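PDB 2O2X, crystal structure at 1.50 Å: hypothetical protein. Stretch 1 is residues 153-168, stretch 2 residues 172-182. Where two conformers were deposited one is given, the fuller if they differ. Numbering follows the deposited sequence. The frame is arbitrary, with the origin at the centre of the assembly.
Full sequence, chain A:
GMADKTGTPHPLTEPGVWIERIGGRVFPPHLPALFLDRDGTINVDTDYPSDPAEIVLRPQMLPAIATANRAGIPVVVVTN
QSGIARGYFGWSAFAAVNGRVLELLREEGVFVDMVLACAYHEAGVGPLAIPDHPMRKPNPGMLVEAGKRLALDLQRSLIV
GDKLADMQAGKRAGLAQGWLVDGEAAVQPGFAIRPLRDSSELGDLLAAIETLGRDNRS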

# COMPACT_ATOMS: atom_id res chain seq x y z
N ASP A 153 3.09 -14.12 5.17
CA ASP A 153 4.35 -14.61 4.64
C ASP A 153 4.97 -13.45 3.83
O ASP A 153 4.65 -13.25 2.66
N LEU A 154 5.81 -12.68 4.49
CA LEU A 154 6.40 -11.50 3.83
C LEU A 154 7.33 -11.88 2.69
O LEU A 154 7.39 -11.19 1.67
N GLN A 155 8.02 -13.00 2.81
CA GLN A 155 9.00 -13.37 1.81
C GLN A 155 8.33 -13.64 0.47
O GLN A 155 8.92 -13.43 -0.56
N ARG A 156 7.07 -14.09 0.48
CA ARG A 156 6.33 -14.35 -0.75
C ARG A 156 5.40 -13.19 -1.16
O ARG A 156 4.74 -13.29 -2.18
N SER A 157 5.34 -12.12 -0.36
CA SER A 157 4.46 -10.98 -0.65
C SER A 157 5.00 -10.14 -1.78
O SER A 157 6.17 -10.25 -2.17
N LEU A 158 4.11 -9.31 -2.34
CA LEU A 158 4.46 -8.41 -3.42
C LEU A 158 4.10 -7.00 -3.01
O LEU A 158 3.23 -6.80 -2.17
N ILE A 159 4.80 -6.02 -3.59
CA ILE A 159 4.49 -4.62 -3.36
C ILE A 159 4.43 -3.90 -4.70
O ILE A 159 5.21 -4.23 -5.62
N VAL A 160 3.51 -2.95 -4.82
CA VAL A 160 3.35 -2.11 -6.00
C VAL A 160 3.29 -0.66 -5.52
O VAL A 160 2.55 -0.34 -4.59
N GLY A 161 4.07 0.22 -6.14
CA GLY A 161 4.00 1.64 -5.88
C GLY A 161 4.69 2.44 -6.96
O GLY A 161 5.33 1.83 -7.83
N ASP A 162 4.60 3.77 -6.91
CA ASP A 162 5.23 4.58 -7.95
C ASP A 162 6.48 5.29 -7.48
O ASP A 162 7.06 6.07 -8.23
N LYS A 163 6.91 5.01 -6.25
CA LYS A 163 8.12 5.64 -5.72
C LYS A 163 9.17 4.60 -5.36
O LYS A 163 8.86 3.49 -4.96
N LEU A 164 10.43 4.97 -5.52
CA LEU A 164 11.53 4.09 -5.14
C LEU A 164 11.42 3.66 -3.68
O LEU A 164 11.75 2.52 -3.35
N ALA A 165 10.92 4.53 -2.81
CA ALA A 165 10.75 4.18 -1.40
C ALA A 165 9.87 2.96 -1.18
O ALA A 165 10.05 2.25 -0.20
N ASP A 166 8.91 2.72 -2.07
CA ASP A 166 8.09 1.53 -1.96
C ASP A 166 8.90 0.26 -2.25
O ASP A 166 8.70 -0.79 -1.62
N MSE A 167 9.80 0.35 -3.22
CA MSE A 167 10.64 -0.79 -3.58
C MSE A 167 11.67 -1.05 -2.51
O MSE A 167 11.94 -2.20 -2.18
N GLN A 168 12.22 0.02 -1.95
CA GLN A 168 13.17 -0.09 -0.85
C GLN A 168 12.51 -0.70 0.39
O GLN A 168 13.06 -1.61 1.02
N ARG A 172 13.56 -4.23 2.11
CA ARG A 172 13.96 -4.23 3.52
C ARG A 172 13.06 -5.08 4.41
O ARG A 172 13.50 -5.53 5.48
N ALA A 173 11.81 -5.29 3.99
CA ALA A 173 10.85 -6.14 4.69
C ALA A 173 11.05 -7.63 4.39
O ALA A 173 10.40 -8.48 5.01
N GLY A 174 11.88 -7.95 3.42
CA GLY A 174 12.15 -9.34 3.06
C GLY A 174 11.41 -9.86 1.84
O GLY A 174 11.48 -11.05 1.53
N LEU A 175 10.70 -9.00 1.13
CA LEU A 175 10.06 -9.40 -0.12
C LEU A 175 11.13 -9.66 -1.18
O LEU A 175 12.26 -9.19 -1.02
N ALA A 176 10.76 -10.37 -2.23
CA ALA A 176 11.66 -10.67 -3.35
C ALA A 176 11.37 -9.91 -4.64
O ALA A 176 12.21 -9.90 -5.56
N GLN A 177 10.18 -9.30 -4.72
CA GLN A 177 9.75 -8.62 -5.92
C GLN A 177 8.85 -7.47 -5.58
O GLN A 177 8.05 -7.54 -4.64
N GLY A 178 8.94 -6.42 -6.38
CA GLY A 178 7.96 -5.35 -6.39
C GLY A 178 7.80 -4.81 -7.79
O GLY A 178 8.67 -5.03 -8.65
N TRP A 179 6.69 -4.13 -8.05
CA TRP A 179 6.38 -3.52 -9.34
C TRP A 179 6.39 -2.02 -9.18
O TRP A 179 5.73 -1.47 -8.28
N LEU A 180 7.16 -1.35 -10.01
CA LEU A 180 7.28 0.08 -9.94
C LEU A 180 6.47 0.73 -11.03
O LEU A 180 6.80 0.70 -12.23
N VAL A 181 5.37 1.33 -10.61
CA VAL A 181 4.49 2.07 -11.53
C VAL A 181 5.28 3.11 -12.29
O VAL A 181 5.93 3.93 -11.68
N ASP A 182 5.21 3.04 -13.63
CA ASP A 182 5.89 3.95 -14.54
C ASP A 182 7.40 3.89 -14.43
O ASP A 182 8.08 4.80 -14.88

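The most unusual feature is a glycine in the second strand that leaves room for selenium. Gly178 has no side chain, and the SE atom of selenomethionine Met167 lies 3.6 Å from Gly178 C. A CB on Gly178 would clash with both Met167 SE and Ile159 CG2. Met167 points toward the second stretch with chi1 and chi2 both m. Its CE reaches Trp179 O at 3.3 Å, and its CG lies 4.1 Å from Leu180 CD1.

Two parallel strands form the framework. Trp179 N donates to Ile159 O (2.8 Å), Gly161 N to Trp179 O (3.2 Å) and Val181 N to Gly161 O (2.8 Å). Ile159 N and Gln177 O, 3.7 Å apart, are buried without a partner.

Leu158, Val160 and Trp179 share one face of the sheet. Leu158 (m, t) brings CD2 to the edge of the Trp179 ring, 4.1 Å from CZ3. Val160 (t) sets CG2 4.2 Å from Trp179 CB and CG1 3.9 Å from Val181 CG2.

Ile159 (t, t) and Leu180 (t, p) point to the other face. The Leu180 CD1 methyl also reaches the turn before the helix, 3.7 Å from Lys163 O.

Leu175 (m, p) precedes the second strand, and its side chain runs along the first stretch from Leu154 to Ile159. Its CD1 lies 3.3 Å from Leu154 O, its CG 3.4 Å from Ser157 O, and its CD2 4.0 Å from Ile159 CG2.

Two waters bridge the stretches. Water 1 donates to Gln155 O (2.8 Å) and Ser157 O (2.7 Å) and accepts from Ala176 N (2.9 Å). Water 2 donates to Asp162 O (2.8 Å) and Val181 O (2.7 Å). Nearby, Asp162 (p) packs CB 3.6 Å from Val181 CB, while its OD1 forms a salt bridge with Lys163 NZ (2.7 Å).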

# COMPACT_ATOMS: atom_id res chain seq x y z
CB ASP A 153 4.09 -15.82 3.76
CG ASP A 153 5.34 -16.43 3.20
OD1 ASP A 153 6.41 -15.78 3.18
OD2 ASP A 153 5.23 -17.58 2.72
CB LEU A 154 7.14 -10.61 4.83
CG LEU A 154 6.30 -9.88 5.87
CD1 LEU A 154 7.22 -9.11 6.81
CD2 LEU A 154 5.29 -8.96 5.20
CB GLN A 155 9.81 -14.58 2.29
CG GLN A 155 10.70 -14.29 3.49
CD GLN A 155 9.95 -14.08 4.81
OE1 GLN A 155 8.82 -14.56 5.00
NE2 GLN A 155 10.58 -13.35 5.72
CB ARG A 156 5.53 -15.64 -0.62
CG ARG A 156 6.41 -16.88 -0.36
CD ARG A 156 5.60 -18.16 -0.37
NE ARG A 156 4.99 -18.42 -1.67
CZ ARG A 156 3.69 -18.69 -1.89
NH1 ARG A 156 2.80 -18.76 -0.89
NH2 ARG A 156 3.28 -18.91 -3.14
CB SER A 157 4.28 -10.14 0.62
OG SER A 157 3.59 -10.90 1.62
CB LEU A 158 3.62 -8.78 -4.65
CG LEU A 158 3.67 -10.26 -5.09
CD1 LEU A 158 2.73 -10.44 -6.28
CD2 LEU A 158 5.08 -10.69 -5.46
CB ILE A 159 5.47 -3.91 -2.40
CG1 ILE A 159 4.97 -2.48 -2.07
CG2 ILE A 159 6.92 -3.95 -2.93
CD1 ILE A 159 5.53 -1.89 -0.79
CB VAL A 160 2.08 -2.46 -6.76
CG1 VAL A 160 2.04 -1.64 -8.05
CG2 VAL A 160 2.00 -3.96 -7.00
CB ASP A 162 4.24 5.57 -8.59
CG ASP A 162 4.03 6.85 -7.79
OD1 ASP A 162 3.97 6.78 -6.57
OD2 ASP A 162 3.86 7.90 -8.44
CB LYS A 163 7.75 6.55 -4.54
CG LYS A 163 7.02 7.82 -5.07
CD LYS A 163 6.22 8.61 -4.05
CE LYS A 163 5.28 9.64 -4.76
NZ LYS A 163 3.93 9.08 -5.22
CB LEU A 164 12.88 4.74 -5.39
CG LEU A 164 14.08 3.79 -5.25
CD1 LEU A 164 13.99 2.62 -6.25
CD2 LEU A 164 15.37 4.57 -5.47
CB ALA A 165 10.19 5.35 -0.63
CB ASP A 166 6.91 1.60 -2.95
CG ASP A 166 5.97 2.78 -2.71
OD1 ASP A 166 5.59 2.91 -1.55
OD2 ASP A 166 5.62 3.58 -3.65
CB MSE A 167 11.35 -0.53 -4.90
CG MSE A 167 10.44 -0.28 -6.13
SE MSE A 167 9.23 -1.74 -6.52
CE MSE A 167 7.59 -1.04 -5.62
CB GLN A 168 13.79 1.26 -0.51
CG GLN A 168 14.63 1.93 -1.62
CD GLN A 168 14.92 3.40 -1.34
OE1 GLN A 168 14.02 4.17 -0.99
NE2 GLN A 168 16.18 3.81 -1.51
CB ARG A 172 14.04 -2.80 4.05
CG ARG A 172 15.12 -1.94 3.36
CD ARG A 172 15.18 -0.53 3.91
NE ARG A 172 15.80 0.43 3.01
CZ ARG A 172 15.93 1.73 3.27
NH1 ARG A 172 15.50 2.22 4.42
NH2 ARG A 172 16.50 2.53 2.39
CB ALA A 173 9.41 -5.70 4.35
CB LEU A 175 9.08 -8.32 -0.62
CG LEU A 175 7.72 -8.24 0.07
CD1 LEU A 175 7.81 -7.88 1.54
CD2 LEU A 175 6.86 -7.23 -0.68
CB ALA A 176 11.64 -12.15 -3.63
CB GLN A 177 8.89 -9.54 -6.79
CG GLN A 177 9.61 -10.67 -7.44
CD GLN A 177 8.71 -11.37 -8.42
OE1 GLN A 177 8.84 -11.18 -9.63
NE2 GLN A 177 7.78 -12.19 -7.91
CB TRP A 179 5.02 -4.02 -9.87
CG TRP A 179 5.14 -5.25 -10.69
CD1 TRP A 179 5.17 -5.31 -12.07
CD2 TRP A 179 5.34 -6.58 -10.23
NE1 TRP A 179 5.33 -6.61 -12.47
CE2 TRP A 179 5.45 -7.40 -11.37
CE3 TRP A 179 5.43 -7.17 -8.95
CZ2 TRP A 179 5.64 -8.80 -11.29
CZ3 TRP A 179 5.63 -8.56 -8.87
CH2 TRP A 179 5.73 -9.34 -10.04
CB LEU A 180 8.75 0.49 -10.00
CG LEU A 180 9.11 1.96 -9.90
CD1 LEU A 180 8.70 2.52 -8.56
CD2 LEU A 180 10.62 2.13 -10.06
CB VAL A 181 3.37 2.75 -10.73
CG1 VAL A 181 2.54 3.71 -11.61
CG2 VAL A 181 2.47 1.69 -10.10
CB ASP A 182 5.38 5.39 -14.35
CG ASP A 182 3.91 5.55 -14.65
OD1 ASP A 182 3.36 4.78 -15.46
OD2 ASP A 182 3.29 6.45 -14.03
O HOH W 1 8.28 -11.77 -2.68
O HOH W 2 7.91 5.59 -10.87